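Local coordinates for protein enoyl-CoA hydratase (Mycobacterium avium, PDB 3OC7) that probably catalyses the reversible hydration of 2-enoyl-CoA thioesters to 3-hydroxyacyl-CoA in fatty acid metabolism, as a member of the crotonase family, at residues R93-A98 with R236-S241; A99-I104 with I155-L160; A146-A151 with E252-F257. All blocks are in the same frame, centred on the assembly; numbering follows the deposited sequence.

Three contacts trace how helices of a crotonase fold are joined to one another and to the loops around them. Contacts 1 and 2 use successive turns of helix 86-106; their centres lie about 11 Å apart, and Leu237 and Ala98 of contact 1 both touch Leu157 of contact 2. Contact 3 lies farther out, its centre about 18 Å from that of contact 1 and about 23 Å from that of contact 2. Along the chain, contact 2 falls between the two halves of contact 1, whereas contact 3 alternates with both, tying segment 146-151 to helix 248-259, which follows helix 212-245. All three reach a second subunit of the trimeric assembly, so intrachain packing and oligomerisation share these elements.

Contact 1 (R93-A98 with R236-S241); sequences RAREMA and RLAEES
With CG beside its backbone N (chi1 -65°), Arg95 sets that atom against Ala238 CB, 3.9 Å away, beside an alanine pair; the chain, extended to NE, carries the guanidinium group outward. The pair itself is Ala94 and Ala238, where helix 86-106 packs against helix 212-245: their CB atoms both point toward the opposite helix and meet at 3.9 Å. Ala94 CB also rests on the backbone of its partner, 3.8 Å from Ala238 CA. These small side chains allow the CA atoms of Ala94 and Ala238 to come within 5.1 Å, and the axes of the two short segments within 8.9 Å. The segments run closer to antiparallel than parallel, at 141°, and the contact is a small patch. Ser241 completes it one turn beyond Ala238, its CB 4.1 Å from Ala94 CB; the serine is modelled in two conformations, which makes the placing of its hydroxyl doubtful. Ala94 also packs on Ile154, while Leu237 meets Leu221 of a neighbouring subunit.

The polar end of Arg95 is held at the edge of the contact by salt bridges from NH1 to Glu92 and from NE to Glu235. Its NH2 stays 4.8 Å from Glu239 OE2, but its charge probably offsets the repulsion between the nearby carboxylates of Glu235 and Glu239. The small alanines permit the close approach, and the touching is mainly apolar, with charges at its margin.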
# COMPACT_ATOMS: atom_id res chain seq x y z
N ARG A 93 30.10 -4.27 -5.47
CA ARG A 93 29.05 -4.49 -6.50
C ARG A 93 27.66 -4.05 -5.97
O ARG A 93 26.86 -3.41 -6.70
CB ARG A 93 28.99 -5.96 -6.98
CG ARG A 93 30.09 -6.41 -7.94
CD ARG A 93 29.67 -7.69 -8.69
NE ARG A 93 29.39 -8.82 -7.80
CZ ARG A 93 30.31 -9.64 -7.31
NH1 ARG A 93 31.59 -9.46 -7.60
NH2 ARG A 93 29.96 -10.64 -6.51
N ALA A 94 27.36 -4.40 -4.72
CA ALA A 94 26.10 -4.01 -4.08
C ALA A 94 25.96 -2.49 -3.87
O ALA A 94 24.91 -1.91 -4.22
CB ALA A 94 25.90 -4.75 -2.77
N ARG A 95 27.03 -1.85 -3.37
CA ARG A 95 27.05 -0.37 -3.22
C ARG A 95 26.88 0.36 -4.57
O ARG A 95 26.16 1.36 -4.66
CB ARG A 95 28.32 0.13 -2.48
CG ARG A 95 28.46 -0.30 -1.01
CD ARG A 95 29.64 0.42 -0.33
NE ARG A 95 29.95 -0.13 1.00
CZ ARG A 95 31.11 -0.69 1.35
NH1 ARG A 95 32.10 -0.79 0.47
NH2 ARG A 95 31.28 -1.15 2.59
N GLU A 96 27.51 -0.16 -5.62
CA GLU A 96 27.38 0.38 -6.97
C GLU A 96 25.94 0.28 -7.55
O GLU A 96 25.46 1.21 -8.23
CB GLU A 96 28.46 -0.22 -7.89
CG GLU A 96 29.85 0.38 -7.58
CD GLU A 96 31.03 -0.40 -8.16
OE1 GLU A 96 30.81 -1.42 -8.85
OE2 GLU A 96 32.19 0.02 -7.92
N MET A 97 25.25 -0.83 -7.25
CA MET A 97 23.83 -0.97 -7.59
C MET A 97 22.95 0.06 -6.87
O MET A 97 22.11 0.71 -7.51
CB MET A 97 23.34 -2.41 -7.35
CG MET A 97 21.92 -2.68 -7.89
SD MET A 97 21.81 -2.36 -9.67
CE MET A 97 20.04 -2.28 -9.95
N ALA A 98 23.15 0.23 -5.56
CA ALA A 98 22.43 1.26 -4.79
C ALA A 98 22.65 2.68 -5.32
O ALA A 98 21.69 3.47 -5.45
CB ALA A 98 22.80 1.18 -3.29
N ARG A 236 23.78 -1.44 5.41
CA ARG A 236 23.44 -2.72 6.04
C ARG A 236 23.08 -3.79 4.99
O ARG A 236 23.53 -4.94 5.09
CB ARG A 236 22.31 -2.56 7.07
CG ARG A 236 22.01 -3.81 7.90
CD ARG A 236 20.85 -3.59 8.85
NE ARG A 236 19.70 -3.00 8.18
CZ ARG A 236 18.76 -3.69 7.54
NH1 ARG A 236 18.83 -5.02 7.49
NH2 ARG A 236 17.75 -3.06 6.96
N LEU A 237 22.28 -3.41 3.99
CA LEU A 237 21.89 -4.33 2.91
C LEU A 237 23.06 -4.75 1.99
O LEU A 237 23.10 -5.90 1.54
CB LEU A 237 20.69 -3.81 2.09
CG LEU A 237 19.34 -3.68 2.83
CD1 LEU A 237 18.36 -2.85 1.94
CD2 LEU A 237 18.72 -5.04 3.22
N ALA A 238 24.00 -3.83 1.73
CA ALA A 238 25.21 -4.16 0.96
C ALA A 238 26.10 -5.19 1.68
O ALA A 238 26.59 -6.14 1.05
CB ALA A 238 26.02 -2.86 0.59
N GLU A 239 26.27 -5.03 3.00
CA GLU A 239 27.03 -6.00 3.82
C GLU A 239 26.35 -7.39 3.86
O GLU A 239 27.02 -8.43 3.74
CB GLU A 239 27.30 -5.44 5.23
CG GLU A 239 28.22 -4.20 5.21
CD GLU A 239 28.46 -3.55 6.56
OE1 GLU A 239 28.24 -4.18 7.61
OE2 GLU A 239 28.89 -2.37 6.57
N GLU A 240 25.02 -7.41 3.99
CA GLU A 240 24.26 -8.67 3.93
C GLU A 240 24.43 -9.40 2.59
O GLU A 240 24.65 -10.63 2.56
CB GLU A 240 22.76 -8.41 4.22
CG GLU A 240 21.88 -9.66 4.10
CD GLU A 240 20.40 -9.43 4.43
OE1 GLU A 240 20.01 -8.31 4.84
OE2 GLU A 240 19.62 -10.40 4.29
N SER A 241 24.32 -8.67 1.48
CA SER A 241 24.50 -9.21 0.13
C SER A 241 25.84 -9.94 -0.01
O SER A 241 25.92 -11.06 -0.54
CB SER A 241 24.40 -8.06 -0.91
OG SER A 241 24.53 -8.50 -2.26

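Contact 2 (A99-I104 with I155-L160)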
# COMPACT_ATOMS: atom_id res chain seq x y z
N ALA A 99 23.89 3.02 -5.69
CA ALA A 99 24.20 4.36 -6.22
C ALA A 99 23.55 4.66 -7.58
O ALA A 99 23.14 5.81 -7.84
CB ALA A 99 25.72 4.58 -6.27
N LEU A 100 23.43 3.64 -8.43
CA LEU A 100 22.74 3.77 -9.71
C LEU A 100 21.24 3.99 -9.53
O LEU A 100 20.66 4.89 -10.15
CB LEU A 100 23.05 2.59 -10.65
CG LEU A 100 22.31 2.58 -12.01
CD1 LEU A 100 22.67 3.82 -12.86
CD2 LEU A 100 22.65 1.27 -12.74
N MET A 101 20.62 3.17 -8.68
CA MET A 101 19.20 3.38 -8.35
C MET A 101 18.94 4.77 -7.76
O MET A 101 17.98 5.46 -8.15
CB MET A 101 18.70 2.28 -7.39
CG MET A 101 18.67 0.84 -7.99
SD MET A 101 17.83 -0.36 -6.90
CE MET A 101 18.84 -0.20 -5.40
N ARG A 102 19.80 5.20 -6.85
CA ARG A 102 19.68 6.52 -6.21
C ARG A 102 19.80 7.71 -7.21
O ARG A 102 19.08 8.71 -7.07
CB ARG A 102 20.67 6.68 -5.02
CG ARG A 102 20.37 7.90 -4.14
CD ARG A 102 21.12 7.95 -2.79
NE ARG A 102 20.58 9.03 -1.96
CZ ARG A 102 20.50 9.04 -0.63
NH1 ARG A 102 20.96 8.02 0.10
NH2 ARG A 102 19.97 10.11 -0.03
N ALA A 103 20.67 7.58 -8.22
CA ALA A 103 20.81 8.60 -9.28
C ALA A 103 19.49 8.79 -10.07
O ALA A 103 19.08 9.92 -10.37
CB ALA A 103 21.97 8.28 -10.24
N ILE A 104 18.82 7.67 -10.38
CA ILE A 104 17.52 7.71 -11.08
C ILE A 104 16.47 8.40 -10.17
O ILE A 104 15.75 9.32 -10.61
CB ILE A 104 17.04 6.27 -11.51
CG1 ILE A 104 17.98 5.67 -12.58
CG2 ILE A 104 15.57 6.28 -12.00
CD1 ILE A 104 17.76 4.19 -12.82
N ILE A 155 17.91 -4.85 -3.95
CA ILE A 155 16.76 -4.41 -4.76
C ILE A 155 15.49 -4.08 -3.93
O ILE A 155 14.58 -3.41 -4.42
CB ILE A 155 16.44 -5.38 -5.94
CG1 ILE A 155 15.99 -6.75 -5.44
CG2 ILE A 155 17.64 -5.50 -6.91
CD1 ILE A 155 15.70 -7.75 -6.57
N SER A 156 15.47 -4.55 -2.67
CA SER A 156 14.40 -4.20 -1.69
C SER A 156 14.23 -2.68 -1.47
O SER A 156 13.13 -2.22 -1.13
CB SER A 156 14.60 -4.94 -0.34
OG SER A 156 14.38 -6.35 -0.44
N LEU A 157 15.31 -1.92 -1.68
CA LEU A 157 15.30 -0.45 -1.55
C LEU A 157 14.22 0.26 -2.43
O LEU A 157 13.64 1.26 -2.01
CB LEU A 157 16.69 0.15 -1.84
CG LEU A 157 17.81 -0.13 -0.83
CD1 LEU A 157 19.18 0.26 -1.41
CD2 LEU A 157 17.52 0.55 0.51
N THR A 158 13.99 -0.29 -3.64
CA THR A 158 12.93 0.22 -4.54
C THR A 158 11.70 -0.70 -4.71
O THR A 158 10.62 -0.20 -5.06
CB THR A 158 13.49 0.63 -5.96
OG1 THR A 158 14.05 -0.51 -6.63
CG2 THR A 158 14.51 1.80 -5.85
N LEU A 159 11.84 -2.02 -4.45
CA LEU A 159 10.68 -2.94 -4.51
C LEU A 159 9.71 -2.83 -3.32
O LEU A 159 8.47 -2.82 -3.51
CB LEU A 159 11.12 -4.41 -4.67
CG LEU A 159 11.84 -4.81 -5.96
CD1 LEU A 159 12.02 -6.32 -5.98
CD2 LEU A 159 11.10 -4.32 -7.21
N LEU A 160 10.24 -2.76 -2.10
CA LEU A 160 9.34 -2.76 -0.92
C LEU A 160 8.43 -1.52 -0.76
O LEU A 160 7.29 -1.67 -0.28
CB LEU A 160 10.07 -3.14 0.38
CG LEU A 160 10.71 -4.55 0.42
CD1 LEU A 160 11.37 -4.78 1.78
CD2 LEU A 160 9.72 -5.69 0.08
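Met101 is where segment 99-104 of helix 86-106, followed from its N-terminal end, meets segment 155-160; just before it, Leu100 turns to Leu43 and Leu126. The Met101 side chain starts beside the backbone N (chi1 -66°), runs out straight through CG, and bends at its last torsion (chi3 -58°), which turns the methyl group away from the line of the chain. The bend divides the work. SD lies by Thr158, 3.8 Å from OG1 and 4.1 Å from CG2, while CE reaches Leu157, which the methionine crosses at about a right angle; CE stands 4.0 Å from Leu157 CD1 and 4.2 Å from its CB.

Past Met101, Arg102 forms salt bridges with Glu106 and Asp231, and Ile104 packs on Ala129 and Leu47. Phe230 of helix 212-245 touches both Met101 and Leu157, joining a third helix to the buried contact. In segment 155-160, Ile155 O accepts from Thr158 N and Leu159 N.

Thr158 OG1 has a polar partner in Gly125 O, through a weak hydrogen bond. At 3.8 Å the approach of OG1 to Met101 SD is probably van der Waals contact: one flexible thioether fits both a hydroxyl-bearing and an apolar neighbour, and across these two segments the contact is probably held by dispersion, without a direct polar bond.

Contact 3 (A146-A151 with E252-F257)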
# COMPACT_ATOMS: atom_id res chain seq x y z
N ALA A 146 16.32 -17.28 -3.57
CA ALA A 146 16.34 -18.31 -2.50
C ALA A 146 16.74 -19.69 -3.03
O ALA A 146 17.36 -20.47 -2.30
CB ALA A 146 15.01 -18.37 -1.76
N ARG A 147 16.38 -19.98 -4.29
CA ARG A 147 16.71 -21.26 -4.95
C ARG A 147 18.21 -21.45 -5.18
O ARG A 147 18.66 -22.59 -5.40
CB ARG A 147 15.95 -21.40 -6.29
CG ARG A 147 14.44 -21.36 -6.14
CD ARG A 147 13.71 -21.78 -7.41
NE ARG A 147 12.26 -21.68 -7.27
CZ ARG A 147 11.38 -21.98 -8.22
NH1 ARG A 147 11.80 -22.42 -9.41
NH2 ARG A 147 10.08 -21.85 -8.01
N ILE A 148 18.98 -20.36 -5.16
CA ILE A 148 20.45 -20.45 -5.27
C ILE A 148 21.18 -20.06 -3.97
O ILE A 148 22.39 -19.82 -3.96
CB ILE A 148 21.02 -19.71 -6.55
CG1 ILE A 148 20.82 -18.19 -6.48
CG2 ILE A 148 20.43 -20.31 -7.84
CD1 ILE A 148 21.55 -17.39 -7.60
N GLY A 149 20.43 -19.99 -2.86
CA GLY A 149 21.00 -19.74 -1.54
C GLY A 149 21.16 -18.31 -1.06
O GLY A 149 21.78 -18.07 -0.02
N VAL A 150 20.59 -17.35 -1.78
CA VAL A 150 20.72 -15.92 -1.42
C VAL A 150 19.34 -15.25 -1.23
O VAL A 150 18.33 -15.96 -1.05
CB VAL A 150 21.70 -15.14 -2.37
CG1 VAL A 150 23.08 -15.82 -2.38
CG2 VAL A 150 21.16 -15.06 -3.79
N ALA A 151 19.30 -13.91 -1.26
CA ALA A 151 18.06 -13.11 -1.03
C ALA A 151 18.06 -11.83 -1.88
O ALA A 151 19.14 -11.34 -2.25
CB ALA A 151 17.91 -12.77 0.46
N GLU A 252 27.04 -23.96 -3.30
CA GLU A 252 26.32 -25.15 -3.75
C GLU A 252 25.17 -24.79 -4.71
O GLU A 252 24.92 -25.50 -5.70
CB GLU A 252 25.82 -25.96 -2.54
CG GLU A 252 24.75 -27.04 -2.84
CD GLU A 252 25.23 -28.18 -3.74
OE1 GLU A 252 26.45 -28.34 -3.98
OE2 GLU A 252 24.36 -28.94 -4.21
N GLY A 253 24.46 -23.70 -4.41
CA GLY A 253 23.36 -23.26 -5.26
C GLY A 253 23.77 -22.93 -6.69
O GLY A 253 23.09 -23.32 -7.64
N MET A 254 24.88 -22.22 -6.85
CA MET A 254 25.34 -21.84 -8.19
C MET A 254 25.94 -23.03 -8.93
O MET A 254 25.74 -23.17 -10.14
CB MET A 254 26.33 -20.67 -8.13
CG MET A 254 26.78 -20.14 -9.50
SD MET A 254 25.44 -19.57 -10.59
CE MET A 254 25.07 -17.96 -9.86
N LEU A 255 26.65 -23.90 -8.20
CA LEU A 255 27.25 -25.11 -8.78
C LEU A 255 26.19 -26.07 -9.32
O LEU A 255 26.36 -26.66 -10.39
CB LEU A 255 28.14 -25.81 -7.75
N ALA A 256 25.09 -26.22 -8.58
CA ALA A 256 23.96 -27.06 -9.01
C ALA A 256 23.30 -26.53 -10.28
O ALA A 256 22.91 -27.32 -11.15
CB ALA A 256 22.95 -27.19 -7.89
N PHE A 257 23.18 -25.21 -10.38
CA PHE A 257 22.58 -24.55 -11.55
C PHE A 257 23.39 -24.79 -12.83
O PHE A 257 22.81 -25.15 -13.86
CB PHE A 257 22.42 -23.04 -11.29
CG PHE A 257 21.83 -22.29 -12.46
CD1 PHE A 257 20.46 -22.36 -12.73
CD2 PHE A 257 22.63 -21.50 -13.27
CE1 PHE A 257 19.91 -21.66 -13.80
CE2 PHE A 257 22.09 -20.79 -14.35
CZ PHE A 257 20.72 -20.88 -14.62
O HOH W 1 20.25 -24.43 -7.32
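Ile148 and Gly253 make the tight half of this contact, backbone against backbone. Their CA atoms are only 4.0 Å apart, and Ile148 O lies 3.8 Å from Gly253 CA, occupying the side of the helix where a beta carbon would project. The bare glycine face thus admits the carbonyl, and helix 248-259 comes directly up to the turn that follows strand 140-142. Gly149, next in the turn, has a positive phi (89°), a conformation in which a beta carbon would press on the carbonyl O of Ile148.

Outward the packing slackens. Ile148 holds CG1 between its backbone N and carbonyl carbon (chi1 66°), which leads CD1 to the exposed Met254, where it meets CE at 4.2 Å; CG2 remains nearer the helix, 4.0 Å from Gly253 O. Beside this apolar pair a water bridges the segments, donating to Arg147 O and to Gly253 O, each at 3.1 Å. Glu252 turns away to Arg261 and the backbone N of Asn264. The backbone of Ala146 is hydrogen-bonded to a neighbouring subunit.

Both carbonyls are hydrogen-bonded through the one water, which spends its two protons on them, so the polar link is indirect: the absence of a side chain on Gly253 lets the backbones meet, and a water links the two carbonyls.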